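Local coordinates for protein ribokinase RBSK (Mycobacterium tuberculosis, PDB 3GO6) that probably catalyses the ATP- and magnesium-dependent phosphorylation of D-ribose at O-5, giving D-ribose 5-phosphate, at residues V28-T33 with A85-A90; A38-G43 with I113-A118; A66-A71 with D290-A295; A160-A165 with Q187-I192; A193-A198 with H212-L217. One frame throughout, in Å; residues are numbered along the deposited sequence.

Interaction 1: residues V28-T33 with A85-A90; sequences VNMDLT and AAQLRA. With RIB (alpha-D-ribofuranose), chain C.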
# COMPACT_ATOMS: atom_id res chain seq x y z
N VAL A 28 -16.18 3.60 1.09
CA VAL A 28 -15.81 2.62 0.08
C VAL A 28 -14.38 2.96 -0.35
O VAL A 28 -14.09 4.10 -0.72
CB VAL A 28 -16.84 2.55 -1.12
CG1 VAL A 28 -17.07 3.96 -1.78
CG2 VAL A 28 -16.44 1.47 -2.16
N ASN A 29 -13.48 1.97 -0.27
CA ASN A 29 -12.05 2.17 -0.47
C ASN A 29 -11.56 1.07 -1.38
O ASN A 29 -12.10 -0.03 -1.34
CB ASN A 29 -11.26 2.00 0.85
CG ASN A 29 -11.68 2.97 1.94
OD1 ASN A 29 -11.89 4.15 1.67
ND2 ASN A 29 -11.81 2.47 3.18
N MET A 30 -10.52 1.34 -2.17
CA MET A 30 -9.74 0.23 -2.74
C MET A 30 -8.70 -0.25 -1.71
O MET A 30 -7.98 0.56 -1.14
CB MET A 30 -9.06 0.67 -4.05
CG MET A 30 -8.38 -0.48 -4.79
SD MET A 30 -9.54 -1.64 -5.53
CE MET A 30 -10.42 -0.60 -6.72
N ASP A 31 -8.65 -1.57 -1.47
CA ASP A 31 -7.82 -2.16 -0.43
C ASP A 31 -6.57 -2.76 -1.03
O ASP A 31 -6.65 -3.52 -2.01
CB ASP A 31 -8.57 -3.31 0.28
CG ASP A 31 -9.66 -2.82 1.22
OD1 ASP A 31 -9.71 -1.61 1.52
OD2 ASP A 31 -10.48 -3.67 1.67
N LEU A 32 -5.44 -2.46 -0.43
CA LEU A 32 -4.18 -3.13 -0.75
C LEU A 32 -3.88 -4.02 0.46
O LEU A 32 -3.64 -3.51 1.55
CB LEU A 32 -3.07 -2.11 -0.99
CG LEU A 32 -3.30 -1.17 -2.19
CD1 LEU A 32 -2.23 -0.12 -2.23
CD2 LEU A 32 -3.32 -1.94 -3.50
N THR A 33 -3.97 -5.33 0.28
CA THR A 33 -3.81 -6.27 1.39
C THR A 33 -2.46 -6.97 1.24
O THR A 33 -2.18 -7.58 0.21
CB THR A 33 -4.94 -7.31 1.46
OG1 THR A 33 -6.22 -6.66 1.45
CG2 THR A 33 -4.83 -8.18 2.74
N ALA A 85 -12.95 4.06 -8.99
CA ALA A 85 -14.38 4.13 -8.70
C ALA A 85 -15.21 3.17 -9.55
O ALA A 85 -16.23 2.69 -9.10
CB ALA A 85 -14.89 5.55 -8.87
N ALA A 86 -14.79 2.91 -10.78
CA ALA A 86 -15.55 1.99 -11.66
C ALA A 86 -15.54 0.56 -11.09
O ALA A 86 -16.55 -0.12 -11.07
CB ALA A 86 -14.96 1.99 -13.08
N GLN A 87 -14.37 0.13 -10.63
CA GLN A 87 -14.18 -1.18 -10.02
C GLN A 87 -14.92 -1.29 -8.68
O GLN A 87 -15.51 -2.34 -8.36
CB GLN A 87 -12.66 -1.41 -9.88
CG GLN A 87 -12.26 -2.81 -9.42
CD GLN A 87 -10.75 -3.03 -9.40
OE1 GLN A 87 -9.98 -2.23 -9.96
NE2 GLN A 87 -10.32 -4.12 -8.76
N LEU A 88 -14.91 -0.21 -7.89
CA LEU A 88 -15.61 -0.18 -6.60
C LEU A 88 -17.13 -0.27 -6.79
O LEU A 88 -17.81 -1.03 -6.07
CB LEU A 88 -15.26 1.11 -5.82
CG LEU A 88 -13.78 1.25 -5.44
CD1 LEU A 88 -13.58 2.62 -4.77
CD2 LEU A 88 -13.41 0.09 -4.51
N ARG A 89 -17.66 0.49 -7.73
CA ARG A 89 -19.09 0.44 -8.06
C ARG A 89 -19.51 -0.95 -8.56
O ARG A 89 -20.56 -1.46 -8.19
CB ARG A 89 -19.43 1.46 -9.15
CG ARG A 89 -19.46 2.91 -8.72
CD ARG A 89 -19.38 3.84 -9.97
NE ARG A 89 -19.37 5.27 -9.59
CZ ARG A 89 -20.45 5.89 -9.17
NH1 ARG A 89 -21.59 5.21 -9.10
NH2 ARG A 89 -20.42 7.18 -8.83
N ALA A 90 -18.72 -1.53 -9.44
CA ALA A 90 -19.05 -2.83 -10.02
C ALA A 90 -19.05 -3.91 -8.93
O ALA A 90 -19.88 -4.82 -8.95
CB ALA A 90 -18.06 -3.18 -11.12
O5 RIB C . -12.74 -3.38 8.14
C5 RIB C . -11.82 -3.49 7.03
C4 RIB C . -12.02 -2.29 6.09
O4 RIB C . -11.52 -1.11 6.77
C3 RIB C . -11.20 -2.37 4.81
O3 RIB C . -11.94 -2.86 3.67
C2 RIB C . -10.66 -0.97 4.62
O2 RIB C . -11.10 -0.39 3.39
C1 RIB C . -11.08 -0.14 5.83
O1 RIB C . -12.18 0.72 5.53
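L88 sets a methyl group against a polar atom: its CD2 lies 3.4 Å from the backbone O of N29, a residue whose side chain holds the bound sugar. The leucine projects from helix 85-90 toward strand 29-33, and its CB comes 3.9 Å from V28 CG2, the two side chains meeting at a slant. M30 joins from a folded chain. Its CG stands anti to the backbone N (chi1 -173°). Bends at chi2 and chi3 (63°) then fold the chain back, and M30 CE ends 3.6 Å from the amide carbon CD of Q87. The same CE touches L88 CD2 at 3.8 Å, so one methyl serves both helix residues. Methionine and glutamine cross at about a right angle, and Q87 OE1 accepts a hydrogen bond from R53, which fixes that end of the amide.

The CB of N29 points away from the helix, and the ribose sits there, while L88 and Q87 meet the strand from the helix side. N29 ND2 donates to ribose O2 at 3.0 Å in a nearly straight bond; E152 takes a second bond from that nitrogen. D31 spans the sugar diol, with OD1 accepting from O2 at 2.6 Å and OD2 from O3. The axes of strand 29-33 and helix 85-90 are 97° apart. Strand 29-35 runs between strands 50-56 and 110-116 of the four-stranded sheet, while P55 and F79 also pack on L88 of helix 83-94.

Interaction 2: residues A38-G43 with I113-A118; sequences ALPRPG and IIVVDA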
# COMPACT_ATOMS: atom_id res chain seq x y z
N ALA A 38 5.54 -10.80 10.46
CA ALA A 38 5.25 -9.93 11.60
C ALA A 38 4.85 -8.52 11.13
O ALA A 38 5.41 -8.00 10.16
CB ALA A 38 6.48 -9.84 12.50
N LEU A 39 3.90 -7.90 11.82
CA LEU A 39 3.57 -6.50 11.54
C LEU A 39 4.81 -5.62 11.69
O LEU A 39 5.59 -5.78 12.65
CB LEU A 39 2.45 -6.00 12.46
CG LEU A 39 1.13 -6.78 12.43
CD1 LEU A 39 0.22 -6.35 13.57
CD2 LEU A 39 0.39 -6.60 11.07
N PRO A 40 5.02 -4.67 10.74
CA PRO A 40 6.17 -3.76 10.86
C PRO A 40 6.10 -2.90 12.13
O PRO A 40 5.01 -2.47 12.54
CB PRO A 40 6.06 -2.86 9.61
CG PRO A 40 5.13 -3.60 8.66
CD PRO A 40 4.20 -4.39 9.54
N ARG A 41 7.25 -2.67 12.75
CA ARG A 41 7.36 -1.78 13.90
C ARG A 41 7.90 -0.45 13.40
O ARG A 41 8.47 -0.39 12.33
CB ARG A 41 8.26 -2.38 14.98
CG ARG A 41 7.60 -3.53 15.74
CD ARG A 41 8.64 -4.42 16.43
NE ARG A 41 9.48 -5.08 15.44
CZ ARG A 41 10.38 -6.02 15.70
NH1 ARG A 41 10.58 -6.45 16.95
NH2 ARG A 41 11.09 -6.55 14.70
N PRO A 42 7.69 0.64 14.18
CA PRO A 42 8.16 1.94 13.72
C PRO A 42 9.64 1.93 13.32
O PRO A 42 10.47 1.34 14.02
CB PRO A 42 7.91 2.84 14.93
CG PRO A 42 6.75 2.21 15.61
CD PRO A 42 6.99 0.74 15.47
N GLY A 43 9.94 2.54 12.17
CA GLY A 43 11.31 2.61 11.67
C GLY A 43 11.76 1.43 10.84
O GLY A 43 12.80 1.49 10.19
N ILE A 113 -4.80 0.33 3.48
CA ILE A 113 -3.72 -0.65 3.56
C ILE A 113 -4.10 -1.63 4.67
O ILE A 113 -4.32 -1.23 5.82
CB ILE A 113 -2.34 -0.01 3.94
CG1 ILE A 113 -1.99 1.16 3.02
CG2 ILE A 113 -1.21 -1.08 3.96
CD1 ILE A 113 -2.00 0.80 1.52
N ILE A 114 -4.18 -2.91 4.31
CA ILE A 114 -4.48 -3.95 5.28
C ILE A 114 -3.22 -4.82 5.38
O ILE A 114 -2.72 -5.31 4.37
CB ILE A 114 -5.66 -4.85 4.85
CG1 ILE A 114 -6.83 -4.05 4.21
CG2 ILE A 114 -6.04 -5.85 5.99
CD1 ILE A 114 -7.55 -3.25 5.11
N VAL A 115 -2.72 -5.03 6.59
CA VAL A 115 -1.56 -5.90 6.76
C VAL A 115 -1.97 -7.08 7.66
O VAL A 115 -2.55 -6.87 8.72
CB VAL A 115 -0.37 -5.14 7.37
CG1 VAL A 115 0.92 -6.01 7.34
CG2 VAL A 115 -0.14 -3.84 6.62
N VAL A 116 -1.67 -8.30 7.22
CA VAL A 116 -2.15 -9.52 7.91
C VAL A 116 -0.89 -10.31 8.24
O VAL A 116 -0.06 -10.57 7.36
CB VAL A 116 -3.11 -10.35 7.02
CG1 VAL A 116 -3.58 -11.64 7.74
CG2 VAL A 116 -4.31 -9.49 6.60
N ASP A 117 -0.72 -10.63 9.53
CA ASP A 117 0.49 -11.33 10.00
C ASP A 117 0.29 -12.84 10.17
O ASP A 117 -0.78 -13.39 9.84
CB ASP A 117 1.08 -10.65 11.27
CG ASP A 117 0.25 -10.90 12.56
OD1 ASP A 117 -0.56 -11.84 12.63
OD2 ASP A 117 0.42 -10.12 13.53
N ALA A 118 1.33 -13.51 10.67
CA ALA A 118 1.31 -14.98 10.79
C ALA A 118 0.23 -15.54 11.73
O ALA A 118 -0.19 -16.69 11.57
CB ALA A 118 2.71 -15.48 11.19
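L39 and V115 lie alongside with their ends pointing opposite ways, L39 CD2 being 3.8 Å from V115 CG1. The same methyl rests 3.8 Å from the backbone O of V115, so one leucine branch covers both the side chain and the carbonyl of this strand residue. The end of L39 turns in toward strand 113-116, closer than the direction of its first bond would suggest.

D117 meets the leucine at an angle. Its CG sits between the backbone N and the carbonyl carbon (chi1 73°), and carboxylate OD2 ends up 3.6 Å from L39 CG, an apolar partner. The other oxygen, OD1, is hydrogen-bonded to S119 OG. D117 CB also faces the backbone at A38, whose CA is 4.2 Å away. P40 adds a looser touch through CD, 4.3 Å from V115 CG1.

This is packing of a loop on the small sheet, the lid of the ribokinase fold, whose strand 110-116 also carries I114 of the ribose pocket. T123 of the adjacent strand 122-127 touches both L39 and V115. The second subunit continues the packing: its P42 lies on L39 and its T123 on P40, and strand 110-116 itself runs between strands 29-35 and 122-127.

Interaction 3: residues A66-A71 with D290-A295; sequences AARAGA and DCAPAA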
# COMPACT_ATOMS: atom_id res chain seq x y z
N ALA A 66 -24.48 -7.60 4.63
CA ALA A 66 -25.93 -7.53 4.84
C ALA A 66 -26.72 -8.12 3.66
O ALA A 66 -27.72 -8.82 3.86
CB ALA A 66 -26.37 -6.09 5.12
N ALA A 67 -26.28 -7.83 2.43
CA ALA A 67 -26.92 -8.37 1.22
C ALA A 67 -26.77 -9.90 1.11
O ALA A 67 -27.76 -10.61 0.85
CB ALA A 67 -26.39 -7.69 -0.04
N ARG A 68 -25.57 -10.41 1.34
CA ARG A 68 -25.37 -11.86 1.36
C ARG A 68 -26.16 -12.56 2.48
O ARG A 68 -26.56 -13.72 2.31
CB ARG A 68 -23.88 -12.22 1.43
CG ARG A 68 -23.13 -11.81 0.16
CD ARG A 68 -21.69 -12.27 0.21
NE ARG A 68 -20.90 -11.76 -0.91
CZ ARG A 68 -19.60 -12.00 -1.07
NH1 ARG A 68 -18.95 -12.75 -0.19
NH2 ARG A 68 -18.96 -11.50 -2.11
N ALA A 69 -26.37 -11.87 3.59
CA ALA A 69 -27.19 -12.37 4.70
C ALA A 69 -28.70 -12.27 4.47
O ALA A 69 -29.47 -12.68 5.35
CB ALA A 69 -26.80 -11.68 6.03
N GLY A 70 -29.14 -11.71 3.34
CA GLY A 70 -30.56 -11.71 2.97
C GLY A 70 -31.29 -10.37 3.05
O GLY A 70 -32.50 -10.30 2.77
N ALA A 71 -30.59 -9.30 3.42
CA ALA A 71 -31.22 -8.00 3.47
C ALA A 71 -31.32 -7.39 2.07
O ALA A 71 -30.56 -7.75 1.16
CB ALA A 71 -30.44 -7.03 4.42
N ASP A 290 -14.39 -9.65 0.26
CA ASP A 290 -15.12 -10.76 -0.34
C ASP A 290 -15.32 -11.97 0.59
O ASP A 290 -15.59 -13.08 0.13
CB ASP A 290 -14.46 -11.17 -1.66
CG ASP A 290 -15.37 -12.01 -2.55
OD1 ASP A 290 -16.50 -11.57 -2.87
OD2 ASP A 290 -14.95 -13.11 -2.94
N CYS A 291 -15.27 -11.75 1.90
CA CYS A 291 -15.30 -12.88 2.84
C CYS A 291 -16.65 -13.15 3.54
O CYS A 291 -16.74 -14.06 4.38
CB CYS A 291 -14.20 -12.71 3.88
SG CYS A 291 -14.39 -11.25 4.95
N ALA A 292 -17.68 -12.37 3.22
CA ALA A 292 -18.98 -12.53 3.88
C ALA A 292 -19.69 -13.81 3.41
O ALA A 292 -19.80 -14.06 2.21
CB ALA A 292 -19.86 -11.31 3.64
N PRO A 293 -20.18 -14.64 4.35
CA PRO A 293 -20.84 -15.87 3.98
C PRO A 293 -22.28 -15.65 3.52
O PRO A 293 -22.92 -14.64 3.87
CB PRO A 293 -20.81 -16.67 5.29
CG PRO A 293 -20.95 -15.63 6.33
CD PRO A 293 -20.11 -14.48 5.82
N ALA A 294 -22.79 -16.60 2.76
CA ALA A 294 -24.20 -16.59 2.36
C ALA A 294 -25.08 -16.94 3.55
O ALA A 294 -24.61 -17.55 4.53
CB ALA A 294 -24.45 -17.55 1.18
N ALA A 295 -26.35 -16.54 3.50
CA ALA A 295 -27.28 -16.80 4.60
C ALA A 295 -27.32 -18.29 4.97
O ALA A 295 -27.35 -18.65 6.16
CB ALA A 295 -28.67 -16.30 4.25
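The Schellman-capped end of helix 58-68 is tied through R68 to D290 and the loop leading into helix 295-303. In the motif A71 N bonds back to A66 O and G70 N to A67 O, with G70 at positive phi. Just before this ending, R68 O takes a weak hydrogen bond from A295 N (3.1 Å), the first residue of the next helix after the N-cap A294.

The R68 side chain then runs extended beside 290-293. Its CB is 3.6 Å from P293 O and its CD is 4.0 Å from A292 CB. At the tip, NH1 donates to A292 O at 2.9 Å, on a lone pair and within the guanidinium plane; a second bond from NH1, to D290 O, is weak. NH2 makes a salt bridge to D290 OD1 at 2.6 Å. The guanidinium and carboxylate planes stand 89° apart, and NH2 meets OD1 from above the carboxylate plane, 37° out of it. N95 OD1 also bonds NH2.

On the other side of this loop, the C291 side chain lies about 4 Å from the bound magnesium ion. Acceptors in the plane of the guanidinium fix the rotation of the group. They probably stabilise its positive charge as well, and R68 thus ties the loop beside the metal site to the end of helix 58-68.

Interaction 4: residues A160-A165 with Q187-I192; sequences AAARAA and QDLAAI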
# COMPACT_ATOMS: atom_id res chain seq x y z
N ALA A 160 -26.37 13.18 10.57
CA ALA A 160 -27.52 13.54 9.73
C ALA A 160 -28.32 12.33 9.28
O ALA A 160 -29.54 12.35 9.33
CB ALA A 160 -27.08 14.36 8.54
N ALA A 161 -27.63 11.27 8.84
CA ALA A 161 -28.33 10.04 8.46
C ALA A 161 -29.08 9.46 9.65
O ALA A 161 -30.23 9.01 9.52
CB ALA A 161 -27.34 9.01 7.91
N ALA A 162 -28.43 9.47 10.82
CA ALA A 162 -29.05 8.92 12.03
C ALA A 162 -30.33 9.66 12.42
O ALA A 162 -31.34 9.03 12.76
CB ALA A 162 -28.06 8.92 13.19
N ARG A 163 -30.29 10.99 12.35
CA ARG A 163 -31.47 11.81 12.70
C ARG A 163 -32.63 11.58 11.73
O ARG A 163 -33.79 11.48 12.17
CB ARG A 163 -31.11 13.29 12.78
CG ARG A 163 -30.37 13.66 14.04
CD ARG A 163 -29.70 15.01 13.93
NE ARG A 163 -29.18 15.41 15.23
CZ ARG A 163 -28.34 16.42 15.44
NH1 ARG A 163 -27.89 17.15 14.42
NH2 ARG A 163 -27.93 16.68 16.68
N ALA A 164 -32.33 11.50 10.44
CA ALA A 164 -33.34 11.14 9.42
C ALA A 164 -33.92 9.75 9.66
O ALA A 164 -35.14 9.58 9.73
CB ALA A 164 -32.75 11.24 8.04
N ALA A 165 -33.04 8.75 9.83
CA ALA A 165 -33.48 7.40 10.12
C ALA A 165 -34.38 7.34 11.35
O ALA A 165 -35.41 6.68 11.34
CB ALA A 165 -32.28 6.45 10.29
N GLN A 187 -20.66 12.92 20.34
CA GLN A 187 -21.56 13.01 21.49
C GLN A 187 -23.01 13.10 21.05
O GLN A 187 -23.87 12.47 21.65
CB GLN A 187 -21.16 14.16 22.40
CG GLN A 187 -19.88 13.88 23.17
CD GLN A 187 -19.22 15.14 23.69
OE1 GLN A 187 -19.57 16.26 23.28
NE2 GLN A 187 -18.25 14.97 24.58
N ASP A 188 -23.28 13.87 19.99
CA ASP A 188 -24.61 13.98 19.42
C ASP A 188 -25.08 12.66 18.81
O ASP A 188 -26.23 12.29 18.96
CB ASP A 188 -24.68 15.10 18.37
CG ASP A 188 -24.54 16.50 18.99
OD1 ASP A 188 -24.64 16.63 20.23
OD2 ASP A 188 -24.31 17.47 18.23
N LEU A 189 -24.18 11.97 18.12
CA LEU A 189 -24.53 10.65 17.57
C LEU A 189 -24.77 9.63 18.69
O LEU A 189 -25.73 8.87 18.64
CB LEU A 189 -23.46 10.16 16.57
CG LEU A 189 -23.73 8.86 15.78
CD1 LEU A 189 -25.09 8.84 15.10
CD2 LEU A 189 -22.62 8.65 14.77
N ALA A 190 -23.91 9.64 19.70
CA ALA A 190 -24.04 8.68 20.82
C ALA A 190 -25.38 8.85 21.56
O ALA A 190 -26.02 7.85 21.94
CB ALA A 190 -22.87 8.81 21.77
N ALA A 191 -25.82 10.10 21.70
CA ALA A 191 -27.08 10.46 22.38
C ALA A 191 -28.29 9.76 21.78
O ALA A 191 -29.25 9.46 22.49
CB ALA A 191 -27.28 11.99 22.37
N ILE A 192 -28.23 9.47 20.48
CA ILE A 192 -29.38 8.90 19.77
C ILE A 192 -29.20 7.48 19.19
O ILE A 192 -30.18 6.89 18.73
CB ILE A 192 -29.91 9.86 18.65
CG1 ILE A 192 -28.85 10.11 17.56
CG2 ILE A 192 -30.37 11.20 19.26
CD1 ILE A 192 -29.40 10.79 16.31
O HOH W 1 -28.18 14.18 19.01
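I192 places CG1 between its backbone N and carbonyl carbon (chi1 63°), and the chain beyond reaches out to present CD1 to A162 and R163. CD1 sits 3.9 Å from A162 CB and 3.8 Å from R163 CG, so the methyl lies where the alanine and the root of the arginine come together. L189 carries CG anti to its backbone N, and from there its branch CD1 comes to 3.5 Å from A162 CB. A162 is thus touched by two branched residues one helical turn apart, and its CB is the point both meet.

Segments 160-165 and 187-192 run in nearly the same direction, at 26°, with their axes 10.1 Å apart. The helices they belong to, 155-167 and 183-192, each link consecutive strands of the large parallel region, in the order 146-149, 155-167, 171-175, 183-192, 195-199, as in the Rossmann-like core of PfkB-family kinases. Both lie on the same face of that sheet, where A162 rests on V172 and L189 on V174.

Toward the outside, R163 extends from CG to NE and then approaches D188 obliquely, the guanidinium turned about 33° from the carboxylate. R163 NH2 is 4.0 Å from D188 OD2, too far for a salt bridge, and the attraction there is probably electrostatic and mild. A water bridges R163 NH2, through a weak, long bond, to the backbone O of D188, to which it donates at 2.7 Å. On the backbone side, I192 O is hydrogen-bonded by Q166 NE2.

Interaction 5: residues A193-A198 with H212-L217; sequences ADVVIA and HFVITL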
# COMPACT_ATOMS: atom_id res chain seq x y z
N ALA A 193 -27.99 6.93 19.19
CA ALA A 193 -27.77 5.58 18.63
C ALA A 193 -28.57 4.52 19.39
O ALA A 193 -28.55 4.50 20.62
CB ALA A 193 -26.26 5.21 18.64
N ASP A 194 -29.25 3.64 18.66
CA ASP A 194 -29.94 2.49 19.21
C ASP A 194 -28.94 1.38 19.55
O ASP A 194 -29.00 0.77 20.63
CB ASP A 194 -31.01 1.97 18.24
CG ASP A 194 -32.16 2.98 18.03
OD1 ASP A 194 -32.65 3.55 19.03
OD2 ASP A 194 -32.57 3.20 16.85
N VAL A 195 -28.03 1.10 18.61
CA VAL A 195 -27.07 -0.01 18.69
C VAL A 195 -25.72 0.55 18.31
O VAL A 195 -25.62 1.30 17.33
CB VAL A 195 -27.42 -1.15 17.67
CG1 VAL A 195 -26.48 -2.38 17.82
CG2 VAL A 195 -28.86 -1.58 17.80
N VAL A 196 -24.69 0.21 19.09
CA VAL A 196 -23.32 0.54 18.75
C VAL A 196 -22.52 -0.74 18.75
O VAL A 196 -22.63 -1.55 19.68
CB VAL A 196 -22.68 1.57 19.71
CG1 VAL A 196 -21.23 1.82 19.32
CG2 VAL A 196 -23.44 2.89 19.63
N ILE A 197 -21.75 -0.93 17.67
CA ILE A 197 -20.88 -2.10 17.50
C ILE A 197 -19.48 -1.58 17.55
O ILE A 197 -19.14 -0.64 16.82
CB ILE A 197 -21.12 -2.81 16.14
CG1 ILE A 197 -22.60 -3.19 15.99
CG2 ILE A 197 -20.18 -4.03 15.95
CD1 ILE A 197 -23.03 -3.45 14.52
N ALA A 198 -18.66 -2.19 18.40
CA ALA A 198 -17.29 -1.73 18.55
C ALA A 198 -16.45 -2.81 19.18
O ALA A 198 -16.97 -3.62 19.93
CB ALA A 198 -17.25 -0.47 19.41
N HIS A 212 -28.34 -0.52 23.07
CA HIS A 212 -27.76 -1.85 22.91
C HIS A 212 -26.28 -1.72 22.50
O HIS A 212 -25.99 -1.40 21.35
CB HIS A 212 -28.55 -2.64 21.85
CG HIS A 212 -30.03 -2.64 22.08
ND1 HIS A 212 -30.63 -3.42 23.05
CD2 HIS A 212 -31.03 -1.96 21.47
CE1 HIS A 212 -31.94 -3.22 23.03
NE2 HIS A 212 -32.21 -2.34 22.08
N PHE A 213 -25.36 -1.94 23.45
CA PHE A 213 -23.92 -1.84 23.21
C PHE A 213 -23.41 -3.25 22.89
O PHE A 213 -23.50 -4.15 23.73
CB PHE A 213 -23.19 -1.27 24.43
CG PHE A 213 -22.01 -0.37 24.11
CD1 PHE A 213 -21.36 -0.41 22.86
CD2 PHE A 213 -21.52 0.52 25.09
CE1 PHE A 213 -20.28 0.42 22.58
CE2 PHE A 213 -20.44 1.37 24.83
CZ PHE A 213 -19.81 1.33 23.57
N VAL A 214 -22.92 -3.44 21.66
CA VAL A 214 -22.45 -4.74 21.18
C VAL A 214 -20.94 -4.65 21.05
O VAL A 214 -20.41 -4.00 20.13
CB VAL A 214 -23.11 -5.14 19.83
CG1 VAL A 214 -22.58 -6.50 19.35
CG2 VAL A 214 -24.64 -5.19 19.96
N ILE A 215 -20.23 -5.28 21.97
CA ILE A 215 -18.79 -5.15 22.01
C ILE A 215 -18.18 -6.44 21.49
O ILE A 215 -18.30 -7.48 22.13
CB ILE A 215 -18.24 -4.79 23.42
CG1 ILE A 215 -18.87 -3.49 23.96
CG2 ILE A 215 -16.73 -4.63 23.40
CD1 ILE A 215 -20.12 -3.76 24.77
N THR A 216 -17.54 -6.38 20.33
CA THR A 216 -17.00 -7.59 19.72
C THR A 216 -15.69 -7.97 20.41
O THR A 216 -14.93 -7.10 20.84
CB THR A 216 -16.75 -7.38 18.21
OG1 THR A 216 -15.88 -6.26 18.03
CG2 THR A 216 -18.10 -7.12 17.47
N LEU A 217 -15.46 -9.27 20.52
CA LEU A 217 -14.37 -9.82 21.31
C LEU A 217 -13.52 -10.78 20.48
O LEU A 217 -13.02 -11.78 21.00
CB LEU A 217 -14.95 -10.61 22.50
CG LEU A 217 -15.88 -9.88 23.48
CD1 LEU A 217 -16.50 -10.90 24.43
CD2 LEU A 217 -15.13 -8.78 24.25
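V196 and F213 run alongside each other on one face of the sheet, at the apolar centre, with V196 CG1 3.7 Å from F213 CE1. The ring is placed by a chi1 of -144°, away from a staggered value, and presents its edge to the strand: F213 CD1 is 3.6 Å from V196 O, which lies near the ring plane. I215 CG1 stands over one ring face, offset toward the rim, and A198 CB comes in loosely. Helix 200-205 covers this side of the sheet, A203 touching F213 and I215. On the opposite face of the sheet V195 CG1 meets V214 CG2 at 4.0 Å, and I197 CG2 touches T216 CG2. There F250 packs on V214 and T216, A251 and L254 on I197, and W258 on V195.

Between these layers the backbones pair as parallel strands, the two beta strands of a beta-alpha-beta unit. H212 N donates to D194 O, V196 N to H212 O, and V214 N to V196 O, the last at 2.8 Å. A198 N follows, donating to V214 O, and T216 N reaches A198 O at 2.8 Å from 31° out of the carbonyl plane. At the start of the pair H212 ND1 bonds Y224 OH and D194 OD2 bonds V172 N. T216, with L217 beyond it, belongs to the predicted ATP-binding segment.

H212 O, V214 O and A198 O each accept one N-H bond and a weaker CA-H contact, from V195, I197 and I215 in turn, consistent with satisfying backbone polarity buried between two apolar layers.

Interactions 1 and 2 share the small sheet, whose neighbouring strands 29-35 and 110-116 join them directly: L32 O probably bonds I114 N, although the centres are about 22 Å apart. The segments of interactions 1, 2 and 3 alternate along the chain. Interaction 3 pairs 66-71 with residues 290-295, and interactions 4 and 5 both fall between its two segments in sequence. Those two follow in series, centres about 15 Å apart, where helix 183-192 is followed by strand 195-199. The centres of interactions 1 and 5 are about 27 Å apart. The contacts thus run from the lid strand that carries ribose-binding N29 and D31 to the large-sheet core, which holds predicted nucleotide-binding residues.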